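Local coordinates for ChrR-like cupin domain-containing protein (Ralstonia eutropha JMP134, PDB 3EBR) that is of unknown function but belongs to the cupin superfamily, as a ChrR-like member whose small beta barrel assembles with three further copies of itself, at residues A[10-15]-A[152-157]; A[27-32]-A[53-58]; A[34-37]-A[42-45]; A[73-78]-A[86-91]. All blocks are in the same frame, centred on the assembly; numbering follows the deposited sequence.

Contact 1. Residues A[10-15]-A[152-157]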
loop_
_atom_site.group_PDB
_atom_site.type_symbol
_atom_site.label_atom_id
_atom_site.label_comp_id
_atom_site.label_asym_id
_atom_site.label_seq_id
_atom_site.Cartn_x
_atom_site.Cartn_y
_atom_site.Cartn_z
ATOM N N GLY A 10 10.860 9.087 -11.616
ATOM C CA GLY A 10 11.772 8.458 -12.558
ATOM C C GLY A 10 11.035 7.820 -13.719
ATOM O O GLY A 10 9.802 7.716 -13.734
ATOM N N CYS A 11 11.828 7.386 -14.688
ATOM C CA CYS A 11 11.346 6.751 -15.894
ATOM C C CYS A 11 12.402 5.810 -16.427
ATOM O O CYS A 11 13.534 6.240 -16.623
ATOM C CB CYS A 11 11.056 7.809 -16.948
ATOM S SG CYS A 11 10.577 7.122 -18.534
ATOM N N LEU A 12 12.031 4.546 -16.641
ATOM C CA LEU A 12 12.923 3.520 -17.178
ATOM C C LEU A 12 12.310 3.102 -18.501
ATOM O O LEU A 12 11.199 2.555 -18.526
ATOM C CB LEU A 12 13.061 2.352 -16.204
ATOM C CG LEU A 12 14.029 1.216 -16.535
ATOM C CD1 LEU A 12 15.448 1.706 -16.818
ATOM C CD2 LEU A 12 14.030 0.230 -15.379
ATOM N N ASP A 13 13.024 3.383 -19.595
ATOM C CA ASP A 13 12.542 3.080 -20.939
ATOM C C ASP A 13 12.643 1.569 -21.182
ATOM O O ASP A 13 13.450 0.886 -20.543
ATOM C CB ASP A 13 13.334 3.869 -21.996
ATOM C CG ASP A 13 12.542 4.095 -23.272
ATOM O OD1 ASP A 13 11.530 4.838 -23.214
ATOM O OD2 ASP A 13 12.967 3.608 -24.335
ATOM N N GLY A 14 11.807 1.058 -22.082
ATOM C CA GLY A 14 11.774 -0.370 -22.424
ATOM C C GLY A 14 13.106 -1.024 -22.778
ATOM O O GLY A 14 13.365 -2.149 -22.362
ATOM N N ASN A 15 13.958 -0.291 -23.491
ATOM C CA ASN A 15 15.297 -0.792 -23.895
ATOM C C ASN A 15 16.472 -0.254 -22.995
ATOM O O ASN A 15 17.600 -0.140 -23.469
ATOM C CB ASN A 15 15.515 -0.691 -25.451
ATOM C CG ASN A 15 15.108 0.637 -26.045
ATOM O OD1 ASN A 15 14.956 1.626 -25.339
ATOM N ND2 ASN A 15 14.896 0.653 -27.352
ATOM N N LYS A 152 21.273 -0.894 -13.273
ATOM C CA LYS A 152 20.569 0.277 -12.736
ATOM C C LYS A 152 20.029 -0.041 -11.356
ATOM O O LYS A 152 19.815 -1.206 -11.031
ATOM C CB LYS A 152 19.435 0.746 -13.661
ATOM C CG LYS A 152 19.941 1.537 -14.833
ATOM C CD LYS A 152 18.842 1.991 -15.775
ATOM C CE LYS A 152 19.367 3.092 -16.692
ATOM N NZ LYS A 152 20.596 2.708 -17.454
ATOM N N ASP A 153 19.812 1.008 -10.559
ATOM C CA ASP A 153 19.289 0.881 -9.204
ATOM C C ASP A 153 17.763 0.851 -9.257
ATOM O O ASP A 153 17.098 1.890 -9.175
ATOM C CB ASP A 153 19.793 2.023 -8.303
ATOM C CG ASP A 153 19.496 1.799 -6.808
ATOM O OD1 ASP A 153 18.947 0.748 -6.391
ATOM O OD2 ASP A 153 19.860 2.694 -6.017
ATOM N N LEU A 154 17.214 -0.357 -9.384
ATOM C CA LEU A 154 15.764 -0.557 -9.394
ATOM C C LEU A 154 15.194 -0.501 -7.944
ATOM O O LEU A 154 13.971 -0.453 -7.765
ATOM C CB LEU A 154 15.406 -1.866 -10.095
ATOM C CG LEU A 154 15.961 -2.084 -11.505
ATOM C CD1 LEU A 154 15.445 -3.414 -12.012
ATOM C CD2 LEU A 154 15.604 -0.972 -12.480
ATOM N N SER A 155 16.069 -0.539 -6.925
ATOM C CA SER A 155 15.687 -0.452 -5.511
ATOM C C SER A 155 15.174 0.938 -5.126
ATOM O O SER A 155 14.209 1.011 -4.388
ATOM C CB SER A 155 16.864 -0.850 -4.603
ATOM N N THR A 156 15.801 2.018 -5.608
ATOM C CA THR A 156 15.362 3.403 -5.296
ATOM C C THR A 156 14.300 3.926 -6.260
ATOM O O THR A 156 14.139 3.396 -7.370
ATOM C CB THR A 156 16.518 4.455 -5.319
ATOM O OG1 THR A 156 17.165 4.440 -6.600
ATOM C CG2 THR A 156 17.524 4.174 -4.268
ATOM N N PHE A 157 13.615 4.984 -5.800
ATOM C CA PHE A 157 12.572 5.717 -6.519
ATOM C C PHE A 157 13.194 7.072 -6.825
ATOM O O PHE A 157 13.055 8.007 -6.038
ATOM C CB PHE A 157 11.302 5.834 -5.675
ATOM C CG PHE A 157 10.680 4.514 -5.352
ATOM C CD1 PHE A 157 11.048 3.819 -4.202
ATOM C CD2 PHE A 157 9.733 3.957 -6.200
ATOM C CE1 PHE A 157 10.482 2.587 -3.907
ATOM C CE2 PHE A 157 9.167 2.722 -5.917
ATOM C CZ PHE A 157 9.538 2.038 -4.770
#

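Contact 2. Residues A[27-32]-A[53-58]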
loop_
_atom_site.group_PDB
_atom_site.type_symbol
_atom_site.label_atom_id
_atom_site.label_comp_id
_atom_site.label_asym_id
_atom_site.label_seq_id
_atom_site.Cartn_x
_atom_site.Cartn_y
_atom_site.Cartn_z
ATOM N N ASN A 27 13.932 -21.110 -19.758
ATOM C CA ASN A 27 14.645 -20.381 -20.779
ATOM C C ASN A 27 13.647 -19.734 -21.780
ATOM O O ASN A 27 14.003 -18.772 -22.458
ATOM C CB ASN A 27 15.606 -21.365 -21.448
ATOM C CG ASN A 27 16.805 -20.700 -22.072
ATOM O OD1 ASN A 27 16.717 -19.643 -22.694
ATOM N ND2 ASN A 27 17.955 -21.337 -21.905
ATOM N N ASP A 28 12.405 -20.240 -21.852
ATOM C CA ASP A 28 11.359 -19.705 -22.741
ATOM C C ASP A 28 10.594 -18.540 -22.140
ATOM O O ASP A 28 10.198 -17.641 -22.876
ATOM C CB ASP A 28 10.353 -20.788 -23.129
ATOM C CG ASP A 28 10.972 -21.892 -23.943
ATOM O OD1 ASP A 28 12.204 -22.105 -23.868
ATOM O OD2 ASP A 28 10.204 -22.563 -24.657
ATOM N N VAL A 29 10.337 -18.586 -20.832
ATOM C CA VAL A 29 9.643 -17.498 -20.141
ATOM C C VAL A 29 10.664 -16.395 -19.905
ATOM O O VAL A 29 11.665 -16.642 -19.223
ATOM C CB VAL A 29 9.040 -17.932 -18.794
ATOM C CG1 VAL A 29 8.429 -16.731 -18.078
ATOM C CG2 VAL A 29 8.001 -19.042 -19.006
HETATM N N MSE A 30 10.429 -15.214 -20.496
HETATM C CA MSE A 30 11.304 -14.040 -20.357
HETATM C C MSE A 30 10.676 -13.066 -19.372
HETATM O O MSE A 30 9.458 -13.027 -19.241
HETATM C CB MSE A 30 11.497 -13.299 -21.683
HETATM C CG MSE A 30 11.935 -14.128 -22.885
HETATM SE SE MSE A 30 13.698 -14.863 -22.674
HETATM C CE MSE A 30 14.760 -13.195 -22.666
ATOM N N VAL A 31 11.515 -12.270 -18.711
ATOM C CA VAL A 31 11.096 -11.254 -17.744
ATOM C C VAL A 31 11.924 -9.989 -17.968
ATOM O O VAL A 31 13.059 -10.084 -18.422
ATOM C CB VAL A 31 11.253 -11.758 -16.278
ATOM C CG1 VAL A 31 12.709 -12.121 -15.970
ATOM C CG2 VAL A 31 10.722 -10.733 -15.256
ATOM N N LYS A 32 11.336 -8.820 -17.712
ATOM C CA LYS A 32 12.020 -7.528 -17.814
ATOM C C LYS A 32 11.686 -6.803 -16.511
ATOM O O LYS A 32 10.512 -6.583 -16.233
ATOM C CB LYS A 32 11.578 -6.738 -19.051
ATOM C CG LYS A 32 12.255 -5.345 -19.208
ATOM C CD LYS A 32 11.799 -4.555 -20.431
ATOM C CE LYS A 32 12.333 -5.122 -21.729
ATOM N NZ LYS A 32 11.833 -4.364 -22.919
HETATM N N MSE A 53 1.617 -23.036 -22.967
HETATM C CA MSE A 53 2.500 -23.362 -21.848
HETATM C C MSE A 53 1.759 -23.246 -20.513
HETATM O O MSE A 53 1.262 -22.171 -20.180
HETATM C CB MSE A 53 3.716 -22.440 -21.887
HETATM C CG MSE A 53 4.827 -22.818 -20.928
HETATM SE SE MSE A 53 6.382 -21.696 -21.207
HETATM C CE MSE A 53 7.527 -22.454 -19.769
ATOM N N GLU A 54 1.658 -24.371 -19.792
ATOM C CA GLU A 54 1.034 -24.441 -18.481
ATOM C C GLU A 54 2.173 -24.178 -17.522
ATOM O O GLU A 54 3.180 -24.888 -17.579
ATOM C CB GLU A 54 0.416 -25.809 -18.209
HETATM N N MSE A 55 2.029 -23.162 -16.669
HETATM C CA MSE A 55 3.056 -22.776 -15.672
HETATM C C MSE A 55 2.745 -23.307 -14.282
HETATM O O MSE A 55 1.605 -23.725 -14.040
HETATM C CB MSE A 55 3.285 -21.264 -15.737
HETATM C CG MSE A 55 4.334 -20.984 -16.778
HETATM SE SE MSE A 55 4.642 -19.186 -17.039
HETATM C CE MSE A 55 5.068 -18.480 -15.126
ATOM N N PRO A 56 3.754 -23.305 -13.367
ATOM C CA PRO A 56 3.491 -23.907 -12.052
ATOM C C PRO A 56 2.472 -23.178 -11.203
ATOM O O PRO A 56 2.307 -21.968 -11.350
ATOM C CB PRO A 56 4.862 -23.849 -11.362
ATOM C CG PRO A 56 5.520 -22.713 -11.978
ATOM C CD PRO A 56 5.138 -22.781 -13.415
ATOM N N ARG A 57 1.771 -23.946 -10.366
ATOM C CA ARG A 57 0.782 -23.390 -9.474
ATOM C C ARG A 57 1.563 -22.641 -8.404
ATOM O O ARG A 57 2.609 -23.120 -7.944
ATOM C CB ARG A 57 -0.116 -24.463 -8.857
ATOM C CG ARG A 57 -1.275 -23.883 -8.017
ATOM C CD ARG A 57 -2.340 -24.932 -7.737
ATOM N NE ARG A 57 -1.784 -26.100 -7.047
ATOM C CZ ARG A 57 -1.798 -26.355 -5.731
ATOM N NH1 ARG A 57 -2.398 -25.559 -4.839
ATOM N NH2 ARG A 57 -1.220 -27.475 -5.299
ATOM N N HIS A 58 1.095 -21.448 -8.070
ATOM C CA HIS A 58 1.737 -20.633 -7.058
ATOM C C HIS A 58 0.705 -20.083 -6.102
ATOM O O HIS A 58 -0.438 -19.863 -6.491
ATOM C CB HIS A 58 2.535 -19.467 -7.679
ATOM C CG HIS A 58 1.705 -18.461 -8.429
ATOM N ND1 HIS A 58 1.580 -18.473 -9.800
ATOM C CD2 HIS A 58 0.980 -17.398 -7.997
ATOM C CE1 HIS A 58 0.813 -17.465 -10.179
ATOM N NE2 HIS A 58 0.428 -16.803 -9.102
#

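Contact 3. Residues A[34-37]-A[42-45]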
loop_
_atom_site.group_PDB
_atom_site.type_symbol
_atom_site.label_atom_id
_atom_site.label_comp_id
_atom_site.label_asym_id
_atom_site.label_seq_id
_atom_site.Cartn_x
_atom_site.Cartn_y
_atom_site.Cartn_z
ATOM N N PHE A 34 11.507 -3.567 -14.092
ATOM C CA PHE A 34 11.397 -2.098 -14.069
ATOM C C PHE A 34 11.594 -1.521 -12.671
ATOM O O PHE A 34 12.179 -0.452 -12.542
ATOM C CB PHE A 34 10.052 -1.634 -14.630
ATOM C CG PHE A 34 9.924 -1.826 -16.109
ATOM C CD1 PHE A 34 10.349 -0.833 -16.983
ATOM C CD2 PHE A 34 9.402 -2.995 -16.632
ATOM C CE1 PHE A 34 10.242 -0.993 -18.352
ATOM C CE2 PHE A 34 9.293 -3.166 -18.007
ATOM C CZ PHE A 34 9.712 -2.160 -18.869
ATOM N N LYS A 35 11.073 -2.188 -11.641
ATOM C CA LYS A 35 11.209 -1.715 -10.278
ATOM C C LYS A 35 11.264 -2.938 -9.367
ATOM O O LYS A 35 10.616 -3.924 -9.660
ATOM C CB LYS A 35 10.010 -0.827 -9.927
ATOM C CG LYS A 35 10.291 0.310 -8.955
ATOM C CD LYS A 35 11.100 1.388 -9.698
ATOM C CE LYS A 35 11.465 2.546 -8.851
ATOM N NZ LYS A 35 12.428 3.415 -9.594
ATOM N N ILE A 36 12.086 -2.894 -8.319
ATOM C CA ILE A 36 12.235 -3.983 -7.356
ATOM C C ILE A 36 12.324 -3.317 -5.987
ATOM O O ILE A 36 13.405 -3.062 -5.506
ATOM C CB ILE A 36 13.476 -4.876 -7.651
ATOM C CG1 ILE A 36 13.408 -5.516 -9.046
ATOM C CG2 ILE A 36 13.603 -5.966 -6.595
ATOM C CD1 ILE A 36 14.589 -6.456 -9.370
ATOM N N ASP A 37 11.175 -3.002 -5.389
ATOM C CA ASP A 37 11.110 -2.332 -4.078
ATOM C C ASP A 37 11.408 -3.302 -2.913
ATOM O O ASP A 37 10.580 -4.167 -2.626
ATOM C CB ASP A 37 9.730 -1.678 -3.881
ATOM C CG ASP A 37 9.592 -0.916 -2.542
ATOM O OD1 ASP A 37 10.594 -0.582 -1.873
ATOM O OD2 ASP A 37 8.447 -0.627 -2.162
ATOM N N GLU A 42 7.805 -5.201 -3.526
ATOM C CA GLU A 42 7.017 -4.997 -4.735
ATOM C C GLU A 42 7.910 -4.994 -5.971
ATOM O O GLU A 42 9.002 -4.446 -5.922
ATOM C CB GLU A 42 6.275 -3.667 -4.656
ATOM C CG GLU A 42 5.125 -3.510 -5.658
ATOM C CD GLU A 42 4.573 -2.084 -5.720
ATOM O OE1 GLU A 42 5.293 -1.185 -6.222
ATOM O OE2 GLU A 42 3.390 -1.882 -5.366
ATOM N N THR A 43 7.452 -5.627 -7.052
ATOM C CA THR A 43 8.171 -5.638 -8.319
ATOM C C THR A 43 7.210 -5.252 -9.440
ATOM O O THR A 43 6.027 -5.583 -9.377
ATOM C CB THR A 43 8.800 -6.988 -8.668
ATOM O OG1 THR A 43 7.762 -7.938 -8.852
ATOM C CG2 THR A 43 9.731 -7.453 -7.561
ATOM N N ILE A 44 7.730 -4.507 -10.419
ATOM C CA ILE A 44 7.001 -4.070 -11.610
ATOM C C ILE A 44 7.765 -4.718 -12.760
ATOM O O ILE A 44 8.967 -4.501 -12.887
ATOM C CB ILE A 44 6.930 -2.550 -11.777
ATOM C CG1 ILE A 44 6.189 -1.898 -10.599
ATOM C CG2 ILE A 44 6.212 -2.201 -13.076
ATOM C CD1 ILE A 44 6.087 -0.366 -10.686
ATOM N N THR A 45 7.096 -5.550 -13.551
ATOM C CA THR A 45 7.736 -6.244 -14.671
ATOM C C THR A 45 6.856 -6.496 -15.880
ATOM O O THR A 45 5.644 -6.370 -15.794
ATOM C CB THR A 45 8.195 -7.680 -14.239
ATOM O OG1 THR A 45 7.053 -8.425 -13.798
ATOM C CG2 THR A 45 9.217 -7.661 -13.124
#

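Contact 4. Residues A[73-78]-A[86-91]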
loop_
_atom_site.group_PDB
_atom_site.type_symbol
_atom_site.label_atom_id
_atom_site.label_comp_id
_atom_site.label_asym_id
_atom_site.label_seq_id
_atom_site.Cartn_x
_atom_site.Cartn_y
_atom_site.Cartn_z
ATOM N N TRP A 73 -4.620 -15.539 -21.867
ATOM C CA TRP A 73 -4.270 -16.516 -20.845
ATOM C C TRP A 73 -5.401 -16.610 -19.838
ATOM O O TRP A 73 -6.377 -15.859 -19.914
ATOM C CB TRP A 73 -2.942 -16.135 -20.184
ATOM C CG TRP A 73 -2.980 -14.815 -19.509
ATOM C CD1 TRP A 73 -2.717 -13.609 -20.069
ATOM C CD2 TRP A 73 -3.306 -14.563 -18.139
ATOM N NE1 TRP A 73 -2.868 -12.622 -19.141
ATOM C CE2 TRP A 73 -3.230 -13.174 -17.944
ATOM C CE3 TRP A 73 -3.663 -15.380 -17.063
ATOM C CZ2 TRP A 73 -3.489 -12.576 -16.708
ATOM C CZ3 TRP A 73 -3.929 -14.797 -15.848
ATOM C CH2 TRP A 73 -3.840 -13.404 -15.671
ATOM N N ARG A 74 -5.256 -17.546 -18.910
ATOM C CA ARG A 74 -6.239 -17.793 -17.865
ATOM C C ARG A 74 -5.652 -18.602 -16.733
ATOM O O ARG A 74 -4.526 -19.089 -16.838
ATOM C CB ARG A 74 -7.422 -18.561 -18.461
ATOM C CG ARG A 74 -7.025 -19.834 -19.255
ATOM C CD ARG A 74 -8.234 -20.512 -19.852
ATOM N NE ARG A 74 -8.929 -21.363 -18.889
ATOM C CZ ARG A 74 -8.771 -22.686 -18.742
ATOM N NH1 ARG A 74 -7.937 -23.414 -19.509
ATOM N NH2 ARG A 74 -9.488 -23.310 -17.804
ATOM N N TYR A 75 -6.422 -18.712 -15.654
ATOM C CA TYR A 75 -6.071 -19.519 -14.502
ATOM C C TYR A 75 -6.941 -20.750 -14.595
ATOM O O TYR A 75 -8.126 -20.625 -14.926
ATOM C CB TYR A 75 -6.327 -18.810 -13.171
ATOM C CG TYR A 75 -5.489 -17.580 -12.947
ATOM C CD1 TYR A 75 -4.097 -17.672 -12.933
ATOM C CD2 TYR A 75 -6.068 -16.339 -12.673
ATOM C CE1 TYR A 75 -3.295 -16.567 -12.691
ATOM C CE2 TYR A 75 -5.261 -15.205 -12.428
ATOM C CZ TYR A 75 -3.879 -15.341 -12.430
ATOM O OH TYR A 75 -3.071 -14.257 -12.239
ATOM N N LYS A 76 -6.371 -21.931 -14.313
ATOM C CA LYS A 76 -7.128 -23.201 -14.318
ATOM C C LYS A 76 -8.255 -23.233 -13.266
ATOM O O LYS A 76 -9.240 -23.938 -13.445
ATOM C CB LYS A 76 -6.223 -24.418 -14.059
ATOM C CG LYS A 76 -5.161 -24.722 -15.103
ATOM C CD LYS A 76 -4.419 -26.041 -14.782
ATOM N N GLU A 77 -8.098 -22.460 -12.190
ATOM C CA GLU A 77 -9.051 -22.371 -11.091
ATOM C C GLU A 77 -10.261 -21.443 -11.366
ATOM O O GLU A 77 -11.211 -21.479 -10.580
ATOM C CB GLU A 77 -8.339 -21.896 -9.795
ATOM C CG GLU A 77 -7.165 -22.777 -9.228
ATOM C CD GLU A 77 -5.826 -22.704 -9.981
ATOM O OE1 GLU A 77 -5.711 -21.943 -10.964
ATOM O OE2 GLU A 77 -4.870 -23.398 -9.581
ATOM N N HIS A 78 -10.225 -20.624 -12.435
ATOM C CA HIS A 78 -11.316 -19.689 -12.797
ATOM C C HIS A 78 -11.863 -19.947 -14.207
ATOM O O HIS A 78 -11.148 -20.475 -15.059
ATOM C CB HIS A 78 -10.824 -18.258 -12.671
ATOM C CG HIS A 78 -10.417 -17.890 -11.280
ATOM N ND1 HIS A 78 -11.297 -17.348 -10.370
ATOM C CD2 HIS A 78 -9.230 -18.000 -10.637
ATOM C CE1 HIS A 78 -10.669 -17.131 -9.229
ATOM N NE2 HIS A 78 -9.414 -17.519 -9.363
ATOM N N SER A 86 -7.159 -6.278 -21.137
ATOM C CA SER A 86 -7.866 -6.593 -19.902
ATOM C C SER A 86 -6.973 -6.316 -18.709
ATOM O O SER A 86 -5.766 -6.117 -18.864
ATOM C CB SER A 86 -8.280 -8.061 -19.869
ATOM O OG SER A 86 -7.153 -8.909 -19.839
ATOM N N VAL A 87 -7.604 -6.295 -17.534
ATOM C CA VAL A 87 -6.951 -6.095 -16.248
ATOM C C VAL A 87 -7.423 -7.190 -15.298
ATOM O O VAL A 87 -8.631 -7.368 -15.142
ATOM C CB VAL A 87 -7.249 -4.717 -15.607
ATOM C CG1 VAL A 87 -6.660 -4.637 -14.184
ATOM C CG2 VAL A 87 -6.697 -3.617 -16.451
ATOM N N VAL A 88 -6.480 -7.940 -14.728
ATOM C CA VAL A 88 -6.753 -8.986 -13.739
ATOM C C VAL A 88 -6.181 -8.489 -12.403
ATOM O O VAL A 88 -5.067 -7.985 -12.382
ATOM C CB VAL A 88 -6.142 -10.356 -14.113
ATOM C CG1 VAL A 88 -6.312 -11.359 -12.960
ATOM C CG2 VAL A 88 -6.760 -10.896 -15.385
ATOM N N TYR A 89 -6.949 -8.619 -11.321
ATOM C CA TYR A 89 -6.534 -8.203 -9.985
ATOM C C TYR A 89 -6.591 -9.420 -9.055
ATOM O O TYR A 89 -7.679 -9.801 -8.624
ATOM C CB TYR A 89 -7.430 -7.063 -9.465
ATOM C CG TYR A 89 -6.838 -6.258 -8.294
ATOM C CD1 TYR A 89 -6.762 -6.783 -6.984
ATOM C CD2 TYR A 89 -6.389 -4.938 -8.496
ATOM C CE1 TYR A 89 -6.222 -6.028 -5.926
ATOM C CE2 TYR A 89 -5.855 -4.181 -7.448
ATOM C CZ TYR A 89 -5.766 -4.735 -6.171
ATOM O OH TYR A 89 -5.249 -3.966 -5.157
ATOM N N GLU A 90 -5.434 -10.049 -8.798
ATOM C CA GLU A 90 -5.346 -11.188 -7.886
ATOM C C GLU A 90 -5.289 -10.639 -6.437
ATOM O O GLU A 90 -4.550 -9.686 -6.176
ATOM C CB GLU A 90 -4.112 -12.087 -8.100
ATOM C CG GLU A 90 -3.710 -12.587 -9.508
ATOM C CD GLU A 90 -2.565 -13.662 -9.458
ATOM O OE1 GLU A 90 -2.679 -14.664 -8.730
ATOM O OE2 GLU A 90 -1.589 -13.577 -10.241
ATOM N N THR A 91 -6.044 -11.232 -5.508
ATOM C CA THR A 91 -6.059 -10.819 -4.085
ATOM C C THR A 91 -5.175 -11.732 -3.216
ATOM O O THR A 91 -4.859 -12.840 -3.607
ATOM C CB THR A 91 -7.486 -10.779 -3.530
ATOM O OG1 THR A 91 -8.133 -12.027 -3.789
ATOM C CG2 THR A 91 -8.278 -9.677 -4.198
#

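Contact 1. Residues A[10-15]-A[152-157]
Leu12, at the end of the short strand 10-12, packs against Lys152 and Leu154 in the loop that follows helix 133-146. Its CB points toward that loop, and CG sits anti to the backbone N (chi1 -176°), which carries the fork outward and leaves the two methyls to do the touching. CD1 meets the aliphatic shaft of Lys152, lying 3.6 Å from Lys152 CD and 4.2 Å from Lys152 CE, and the two side chains pass each other at a slant. Lys152 is extended through CE and bends about the CD-CE bond (chi4 55°); only its methylenes touch Leu12. CD2 takes the other partner: it stands 3.5 Å from Leu154 CD2, and the two leucine side chains cross at about a right angle. Leu154 also packs on Ile36 and on Tyr140 of helix 133-146. The loop around it curls through an inverse gamma turn centred on Asp153, whose carboxylate OD1 receives weak bonds from Ser155 N and Thr156 N. Next along the chain from Leu12, Asp13 OD1 bonds His83 ND1 of the second subunit. Gly10, Cys11 and Leu12 pair antiparallel with a strand of that same subunit. The arrangement is that of a beta sheet continued across a subunit interface, here with the C-terminal loop packed on the joining strand of a cupin barrel.

Contact 2. Residues A[27-32]-A[53-58]
Val29 meets Met53 and Met55, both selenomethionines, in a wholly apolar contact that rests on a single branch of the valine. That branch is CG2, anti to the carbonyl carbon; the CB of Val29 points toward the 53-58 loop and this methyl makes the contact. Its first partner is the end of Met53, with Val29 CG2 lying 3.5 Å from Met53 CE and 3.8 Å from Met53 SE. Met53 gets there by being stretched out, CG anti to the backbone N (chi1 -170°) and the later torsions straight as well, and it passes Val29 at an angle. The second partner is Met55, approached at its selenium: Val29 CG2 to Met55 SE is 3.9 Å. Here the chain bends at the last torsion (chi3 54°), turning the methyl aside. Among nearby hydrogen bonds to residues outside the two segments, Val29 N bonds Ser26 OG, and Met55 has a backbone bond with Pro98. A polyether, probably from the crystallisation liquor, lies close to the Val29 side chain. The contact joins the loop leading into strand 30-37 to the loop that links strand 42-49 to strand 58-60; Val29 packs on Leu47 of strand 42-49, and the 53-58 loop runs beside strand 94-100.

Contact 3. Residues A[34-37]-A[42-45]
A beta hairpin carries this contact, strand 35-37 running antiparallel to strand 42-45 at 4.7 Å between the axes, with a classic beta bulge where Phe34 and Lys35 both face Ile44. The carbonyl of Ile44 therefore receives two N-H groups: Phe34 N to Ile44 O is 3.0 Å, whereas Lys35 N makes a weak, longer bond to the same oxygen. In return Ile44 N bonds Lys35 O at 3.0 Å. Nearer the turn, Asp37 N approaches Glu42 O almost head-on, with a C=O...N angle of 168°. Side chains alternate between the two faces along each strand. Lys35 and Ile44 share one with Asp37 and Glu42; Ile44 CG1 lies anti to the carbonyl carbon (chi1 -62°), and its CD1 comes 4.0 Å from Lys35 CB. Ile36 and Thr43 share the other and pack toward helix 133-146. The Phe34 ring offers its edge to Ile44 O and Thr45 CA. Two polar ends look elsewhere: Lys35 NZ bonds Thr156 O, and Asp37 OD1 takes Val39 N within the turn. Phe34, Glu42 and Ile44 also pack on the second subunit. Here the bulged hairpin, with its strand turning a corner at Phe34, forms part of the antiparallel sheet of a cupin barrel.

Contact 4. Residues A[73-78]-A[86-91]
Trp73 has CG between its backbone N and carbonyl carbon (chi1 61°) and Tyr75 has CG anti to its carbonyl carbon (chi1 -64°), and with these torsions both rings reach across to Val88 inside the cupin beta barrel. The two strands are not sheet neighbours. Their axes pass 10.7 Å apart and run roughly the same way, strand 73-75 edging one sheet and strand 87-90 the other, so the side chains fill the gap between them. Val88 points at the aromatic pair and splits its methyls between them. CG2 goes to the far end of the indole, with Trp73 CH2 to Val88 CG2 at 3.9 Å, while CG1 meets the edge of the phenol ring, 4.0 Å from Tyr75 CE2. The two rings also meet: the indole edge comes over one face of Tyr75, with Trp73 CZ3 3.5 Å above its plane and displaced toward the rim. Trp73 NE1 is held by Thr68 OG1, which would help set how the indole is turned. Beyond Tyr75 the chain folds into a type I turn to His78. On its outer side strand 87-90 pairs with a strand of the second subunit. At the tyrosine's tip, where the phenol and carboxylate planes are 54° apart, a weak hydrogen bond is modelled from Tyr75 OH to Glu90 OE2, though the hydroxyl position is doubtful.

How the contacts relate
Contacts 3 and 4 are buried, the first through backbone pairing along a hairpin and the second through aromatic and aliphatic side chains packed between two sheets, with one doubtful polar pair. Contacts 1 and 2 are partly buried, and each rests on one branched apolar residue against a loop. Strand 30-37 serves both contact 2 and contact 3, whose centres are about 17 Å apart. The loop of contact 1 is tied to contact 3, with Leu154 O probably accepting from Ile36 N. Contact 2 borders contact 4 where His58 and Glu90 come near each other. Contacts 1, 3 and 4 also touch the second subunit, whereas contact 2 meets no other chain of the assembly.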